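Local coordinates for uncharacterized protein Atu1656 (Agrobacterium tumefaciens, PDB 2OJH) that is of unknown function but, as a six-bladed beta-propeller of the TolB family, may offer a surface for binding partner proteins, at residues 253-257 and 258-262; 179-183 and 184-188. All coordinates share one frame; numbering follows the deposited sequence.

Contact 1: residues 253-257 and 258-262; sequences LMDMD and GGNVE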
ATOM      1  N   LEU A 253     -13.631   0.884   6.886  1.00 35.24           N
ATOM      2  CA  LEU A 253     -13.812   2.042   6.028  1.00 35.86           C
ATOM      3  C   LEU A 253     -14.272   3.201   6.904  1.00 35.79           C
ATOM      4  O   LEU A 253     -15.015   2.996   7.890  1.00 35.27           O
ATOM      5  CB  LEU A 253     -14.867   1.756   4.946  1.00 36.32           C
ATOM      6  CG  LEU A 253     -14.957   2.680   3.720  1.00 35.41           C
ATOM      7  CD1 LEU A 253     -13.820   2.433   2.799  1.00 32.58           C
ATOM      8  CD2 LEU A 253     -16.288   2.493   2.931  1.00 36.10           C
HETATM    9  N   MSE A 254     -13.817   4.402   6.550  1.00 36.12           N
HETATM   10  CA  MSE A 254     -14.253   5.634   7.216  1.00 38.42           C
HETATM   11  C   MSE A 254     -14.208   6.838   6.272  1.00 37.40           C
HETATM   12  O   MSE A 254     -13.595   6.778   5.202  1.00 37.10           O
HETATM   13  CB  MSE A 254     -13.335   5.911   8.399  1.00 37.78           C
HETATM   14  CG  MSE A 254     -11.917   6.225   7.947  1.00 38.33           C
HETATM   15 SE   MSE A 254     -10.687   6.350   9.454  1.00 45.79          SE
HETATM   16  CE  MSE A 254      -9.024   6.383   8.444  1.00 35.33           C
ATOM     17  N   ASP A 255     -14.836   7.935   6.700  1.00 37.92           N
ATOM     18  CA  ASP A 255     -14.769   9.229   5.994  1.00 38.20           C
ATOM     19  C   ASP A 255     -13.333   9.784   6.054  1.00 38.53           C
ATOM     20  O   ASP A 255     -12.550   9.388   6.934  1.00 37.51           O
ATOM     21  CB  ASP A 255     -15.750  10.234   6.634  1.00 38.78           C
ATOM     22  CG  ASP A 255     -17.223   9.810   6.509  1.00 39.55           C
ATOM     23  OD1 ASP A 255     -17.553   9.002   5.616  1.00 40.92           O
ATOM     24  OD2 ASP A 255     -18.070  10.292   7.305  1.00 42.07           O
HETATM   25  N   MSE A 256     -12.977  10.689   5.133  1.00 38.76           N
HETATM   26  CA  MSE A 256     -11.661  11.363   5.173  1.00 40.16           C
HETATM   27  C   MSE A 256     -11.270  11.944   6.541  1.00 39.43           C
HETATM   28  O   MSE A 256     -10.089  11.976   6.893  1.00 39.27           O
HETATM   29  CB  MSE A 256     -11.589  12.513   4.179  1.00 41.67           C
HETATM   30  CG  MSE A 256     -11.729  12.140   2.758  1.00 44.88           C
HETATM   31 SE   MSE A 256     -10.436  10.818   2.163  0.80 60.06          SE
HETATM   32  CE  MSE A 256      -8.842  11.841   2.175  1.00 41.35           C
ATOM     33  N   ASP A 257     -12.251  12.433   7.297  1.00 39.00           N
ATOM     34  CA  ASP A 257     -11.962  13.100   8.566  1.00 38.08           C
ATOM     35  C   ASP A 257     -12.023  12.111   9.714  1.00 37.89           C
ATOM     36  O   ASP A 257     -11.942  12.499  10.886  1.00 37.41           O
ATOM     37  CB  ASP A 257     -12.919  14.289   8.811  1.00 38.64           C
ATOM     38  CG  ASP A 257     -14.366  13.860   9.006  1.00 40.38           C
ATOM     39  OD1 ASP A 257     -14.701  12.695   8.726  1.00 39.70           O
ATOM     40  OD2 ASP A 257     -15.184  14.697   9.449  1.00 42.36           O
ATOM     41  N   GLY A 258     -12.189  10.837   9.380  1.00 36.58           N
ATOM     42  CA  GLY A 258     -12.171   9.779  10.369  1.00 36.14           C
ATOM     43  C   GLY A 258     -13.551   9.436  10.891  1.00 35.94           C
ATOM     44  O   GLY A 258     -13.707   8.529  11.706  1.00 35.87           O
ATOM     45  N   GLY A 259     -14.563  10.161  10.427  1.00 36.39           N
ATOM     46  CA  GLY A 259     -15.939   9.906  10.843  1.00 35.85           C
ATOM     47  C   GLY A 259     -16.479   8.631  10.225  1.00 36.11           C
ATOM     48  O   GLY A 259     -15.914   8.115   9.226  1.00 35.42           O
ATOM     49  N   ASN A 260     -17.538   8.108  10.842  1.00 36.15           N
ATOM     50  CA  ASN A 260     -18.301   6.941  10.347  1.00 37.35           C
ATOM     51  C   ASN A 260     -17.448   5.709  10.054  1.00 37.24           C
ATOM     52  O   ASN A 260     -17.500   5.142   8.954  1.00 36.38           O
ATOM     53  CB  ASN A 260     -19.129   7.319   9.112  1.00 38.03           C
ATOM     54  CG  ASN A 260     -20.248   8.299   9.444  1.00 41.40           C
ATOM     55  OD1 ASN A 260     -21.144   7.992  10.245  1.00 45.66           O
ATOM     56  ND2 ASN A 260     -20.198   9.491   8.843  1.00 42.91           N
ATOM     57  N   VAL A 261     -16.659   5.298  11.044  1.00 36.86           N
ATOM     58  CA  VAL A 261     -15.836   4.101  10.882  1.00 36.73           C
ATOM     59  C   VAL A 261     -16.777   2.896  10.851  1.00 36.53           C
ATOM     60  O   VAL A 261     -17.690   2.780  11.679  1.00 35.23           O
ATOM     61  CB  VAL A 261     -14.819   3.938  12.021  1.00 37.03           C
ATOM     62  CG1 VAL A 261     -13.941   2.722  11.771  1.00 37.31           C
ATOM     63  CG2 VAL A 261     -13.950   5.183  12.131  1.00 37.92           C
ATOM     64  N   GLU A 262     -16.581   2.016   9.880  1.00 35.85           N
ATOM     65  CA  GLU A 262     -17.372   0.797   9.817  1.00 36.74           C
ATOM     66  C   GLU A 262     -16.493  -0.382   9.437  1.00 36.36           C
ATOM     67  O   GLU A 262     -15.452  -0.202   8.803  1.00 36.49           O
ATOM     68  CB  GLU A 262     -18.535   0.949   8.830  1.00 36.72           C
ATOM     69  CG  GLU A 262     -18.112   1.198   7.375  1.00 37.60           C
ATOM     70  CD  GLU A 262     -19.300   1.550   6.490  1.00 39.22           C
ATOM     71  OE1 GLU A 262     -20.264   0.747   6.450  1.00 43.88           O
ATOM     72  OE2 GLU A 262     -19.286   2.629   5.858  1.00 41.30           O
TER
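D255 and N260 face each other across the bend of the chain, where N260 ND2 donates to D255 OD2 over 2.7 Å. The N-H...O angle of 169° makes this a straight bond; it lies in the amide plane and meets the syn side of OD2, somewhat out of the carboxylate plane. Carboxylate and amide stand 73° apart, so the groups cross rather than stack. The D255 carboxylate is held at both oxygens, since OD1 forms a salt bridge with K230. The hairpin connects the third and fourth strands of a four-stranded propeller blade, 247-255 and 262-267, through a type I turn with a G1 beta bulge: G258 N bonds to D255 O (2.9 Å), D255 N to G259 O (2.8 Å), and G258 takes the left-handed backbone that glycine adopts readily. D257 CG sits between its backbone N and carbonyl carbon (chi1 66°), which brings OD1 to G259 N, 3.1 Å away and above the carboxylate plane. On the other flank M254 CB touches V261 CG2 at 3.9 Å. The selenium of M254 lies 3.8 Å from G258 CA. L253 and E262, an antiparallel hydrogen-bonded pair, run their side chains alongside each other, the E262 carboxylate being engaged by R32.

Contact 2: residues 179-183 and 184-188; sequences DYSPD and GRWIY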
ATOM      1  N   ASP A 179       0.156   7.334   2.297  1.00 36.62           N
ATOM      2  CA  ASP A 179      -0.520   7.337   0.982  1.00 37.63           C
ATOM      3  C   ASP A 179      -1.237   8.691   0.858  1.00 37.87           C
ATOM      4  O   ASP A 179      -1.748   9.207   1.837  1.00 36.83           O
ATOM      5  CB  ASP A 179      -1.499   6.151   0.940  1.00 38.05           C
ATOM      6  CG  ASP A 179      -2.046   5.851  -0.448  1.00 40.59           C
ATOM      7  OD1 ASP A 179      -1.660   6.527  -1.414  1.00 42.70           O
ATOM      8  OD2 ASP A 179      -2.859   4.896  -0.563  1.00 43.61           O
ATOM      9  N   TYR A 180      -1.229   9.288  -0.327  1.00 37.80           N
ATOM     10  CA  TYR A 180      -1.803  10.618  -0.505  1.00 39.16           C
ATOM     11  C   TYR A 180      -3.328  10.658  -0.540  1.00 39.86           C
ATOM     12  O   TYR A 180      -3.972   9.735  -1.047  1.00 40.41           O
ATOM     13  CB  TYR A 180      -1.345  11.208  -1.829  1.00 38.58           C
ATOM     14  CG  TYR A 180       0.121  11.532  -1.920  1.00 39.21           C
ATOM     15  CD1 TYR A 180       1.061  10.536  -2.198  1.00 41.26           C
ATOM     16  CD2 TYR A 180       0.572  12.834  -1.733  1.00 38.84           C
ATOM     17  CE1 TYR A 180       2.426  10.853  -2.314  1.00 41.78           C
ATOM     18  CE2 TYR A 180       1.914  13.147  -1.832  1.00 41.25           C
ATOM     19  CZ  TYR A 180       2.838  12.154  -2.127  1.00 40.05           C
ATOM     20  OH  TYR A 180       4.178  12.499  -2.242  1.00 40.85           O
ATOM     21  N   SER A 181      -3.907  11.753  -0.055  1.00 39.82           N
ATOM     22  CA  SER A 181      -5.292  12.073  -0.393  1.00 40.71           C
ATOM     23  C   SER A 181      -5.320  12.514  -1.870  1.00 40.41           C
ATOM     24  O   SER A 181      -4.313  13.050  -2.361  1.00 40.75           O
ATOM     25  CB  SER A 181      -5.833  13.179   0.514  1.00 40.57           C
ATOM     26  OG  SER A 181      -5.085  14.378   0.375  1.00 42.85           O
ATOM     27  N   PRO A 182      -6.447  12.296  -2.583  1.00 40.17           N
ATOM     28  CA  PRO A 182      -6.496  12.648  -4.019  1.00 40.25           C
ATOM     29  C   PRO A 182      -6.412  14.156  -4.316  1.00 41.09           C
ATOM     30  O   PRO A 182      -6.070  14.535  -5.435  1.00 40.52           O
ATOM     31  CB  PRO A 182      -7.846  12.092  -4.488  1.00 39.93           C
ATOM     32  CG  PRO A 182      -8.662  11.930  -3.266  1.00 40.07           C
ATOM     33  CD  PRO A 182      -7.718  11.700  -2.121  1.00 40.43           C
ATOM     34  N   ASP A 183      -6.702  15.009  -3.336  1.00 41.36           N
ATOM     35  CA  ASP A 183      -6.535  16.455  -3.542  1.00 42.53           C
ATOM     36  C   ASP A 183      -5.078  16.873  -3.389  1.00 42.47           C
ATOM     37  O   ASP A 183      -4.700  18.004  -3.698  1.00 42.72           O
ATOM     38  CB  ASP A 183      -7.452  17.262  -2.624  1.00 42.34           C
ATOM     39  CG  ASP A 183      -7.042  17.210  -1.157  1.00 44.93           C
ATOM     40  OD1 ASP A 183      -5.968  16.659  -0.796  1.00 44.17           O
ATOM     41  OD2 ASP A 183      -7.831  17.750  -0.349  1.00 46.33           O
ATOM     42  N   GLY A 184      -4.264  15.940  -2.913  1.00 42.45           N
ATOM     43  CA  GLY A 184      -2.830  16.137  -2.815  1.00 42.74           C
ATOM     44  C   GLY A 184      -2.404  17.039  -1.676  1.00 42.43           C
ATOM     45  O   GLY A 184      -1.265  17.479  -1.645  1.00 43.38           O
ATOM     46  N   ARG A 185      -3.314  17.326  -0.751  1.00 42.06           N
ATOM     47  CA  ARG A 185      -3.008  18.185   0.385  1.00 42.48           C
ATOM     48  C   ARG A 185      -2.475  17.402   1.587  1.00 40.99           C
ATOM     49  O   ARG A 185      -1.755  17.954   2.437  1.00 40.35           O
ATOM     50  CB  ARG A 185      -4.242  19.005   0.794  1.00 42.21           C
ATOM     51  CG  ARG A 185      -4.715  20.046  -0.259  1.00 44.89           C
ATOM     52  CD  ARG A 185      -5.591  21.182   0.349  1.00 45.80           C
ATOM     53  NE  ARG A 185      -6.421  20.765   1.496  1.00 51.98           N
ATOM     54  CZ  ARG A 185      -6.267  21.207   2.754  1.00 54.73           C
ATOM     55  NH1 ARG A 185      -7.070  20.762   3.721  1.00 56.28           N
ATOM     56  NH2 ARG A 185      -5.321  22.097   3.056  1.00 55.78           N
ATOM     57  N   TRP A 186      -2.829  16.124   1.653  1.00 40.51           N
ATOM     58  CA  TRP A 186      -2.501  15.297   2.816  1.00 40.02           C
ATOM     59  C   TRP A 186      -1.850  13.976   2.433  1.00 39.78           C
ATOM     60  O   TRP A 186      -2.100  13.430   1.348  1.00 39.86           O
ATOM     61  CB  TRP A 186      -3.770  14.970   3.612  1.00 40.18           C
ATOM     62  CG  TRP A 186      -4.466  16.143   4.224  1.00 40.32           C
ATOM     63  CD1 TRP A 186      -5.521  16.832   3.700  1.00 41.50           C
ATOM     64  CD2 TRP A 186      -4.178  16.749   5.495  1.00 40.82           C
ATOM     65  NE1 TRP A 186      -5.898  17.844   4.557  1.00 40.12           N
ATOM     66  CE2 TRP A 186      -5.090  17.814   5.664  1.00 40.05           C
ATOM     67  CE3 TRP A 186      -3.235  16.499   6.501  1.00 39.73           C
ATOM     68  CZ2 TRP A 186      -5.095  18.619   6.806  1.00 40.66           C
ATOM     69  CZ3 TRP A 186      -3.232  17.309   7.635  1.00 40.34           C
ATOM     70  CH2 TRP A 186      -4.165  18.353   7.777  1.00 40.58           C
ATOM     71  N   ILE A 187      -1.054  13.447   3.363  1.00 38.83           N
ATOM     72  CA  ILE A 187      -0.569  12.072   3.291  1.00 37.34           C
ATOM     73  C   ILE A 187      -1.111  11.388   4.560  1.00 37.36           C
ATOM     74  O   ILE A 187      -0.858  11.876   5.650  1.00 38.01           O
ATOM     75  CB  ILE A 187       0.972  12.025   3.255  1.00 36.78           C
ATOM     76  CG1 ILE A 187       1.494  12.498   1.871  1.00 36.60           C
ATOM     77  CG2 ILE A 187       1.489  10.601   3.589  1.00 36.35           C
ATOM     78  CD1 ILE A 187       2.931  12.978   1.905  1.00 34.30           C
ATOM     79  N   TYR A 188      -1.865  10.298   4.402  1.00 36.91           N
ATOM     80  CA  TYR A 188      -2.379   9.517   5.537  1.00 36.47           C
ATOM     81  C   TYR A 188      -1.354   8.419   5.806  1.00 36.28           C
ATOM     82  O   TYR A 188      -0.696   7.897   4.867  1.00 35.96           O
ATOM     83  CB  TYR A 188      -3.741   8.877   5.201  1.00 36.47           C
ATOM     84  CG  TYR A 188      -4.919   9.846   5.203  1.00 35.58           C
ATOM     85  CD1 TYR A 188      -5.033  10.874   4.255  1.00 35.48           C
ATOM     86  CD2 TYR A 188      -5.919   9.748   6.186  1.00 34.72           C
ATOM     87  CE1 TYR A 188      -6.132  11.786   4.304  1.00 34.49           C
ATOM     88  CE2 TYR A 188      -6.999  10.625   6.220  1.00 33.31           C
ATOM     89  CZ  TYR A 188      -7.099  11.633   5.284  1.00 36.83           C
ATOM     90  OH  TYR A 188      -8.168  12.476   5.354  1.00 36.11           O
TER
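G184 is joined to S181 at the tip of a beta hairpin, G184 N reaching S181 O at 2.9 Å to close a type I turn. The hairpin pairs strands 175-180 and 186-191, the first two of a four-stranded propeller blade, within a WD40-like repeat. R185 follows, and its backbone N gives D183 OD1 a bond of 2.7 Å. S181 OG donates to the same oxygen from the opposite face of the carboxylate, so two donors grip one atom and limit the rotation of the group. R185 NE makes a long salt bridge, 3.8 Å, to D183 OD2, with guanidinium and carboxylate planes 69° apart. At W186 the backbone N donates to S181 OG (3.1 Å), which thus links strand and turn; chi1 of 61° sets this hydroxyl between its own backbone N and carbonyl carbon, within range of both partners. W186 O in turn accepts S181 N at 2.8 Å, and R201 and R203 make cation-pi contacts with the indole. I187, in a non-hydrogen-bonded pair with Y180, lays CG1 over one face of the tyrosine ring, 4.0 Å from its centroid and 21° off the normal. Last comes Y188, hydrogen-bonded through its backbone to D179 in both directions; its ring turns an edge to S181, CE1 lying 4.0 Å from S181 CB.

How the contacts relate
Both contacts are type I turns of antiparallel hairpins, but in different blades: contact 1 joins the third and fourth strands of its sheet, contact 2 the first and second. Contact 1 is a surface contact, about 18 Å from the chain centre to its own, with two of ten touching residues buried; contact 2, at about 13 Å, has six. The turns resemble each other, an aspartate OD1 accepting a backbone N two residues on (D257 to G259, D183 to R185), and D183 and R185 are exposed. The buried chemistry of contact 2 is on its strands, at Y180, I187 and Y188. The two meet directly: Y188 OH lies 2.5 Å from M256 O, a probable hydrogen bond, and M256 CE packs on S181 CB.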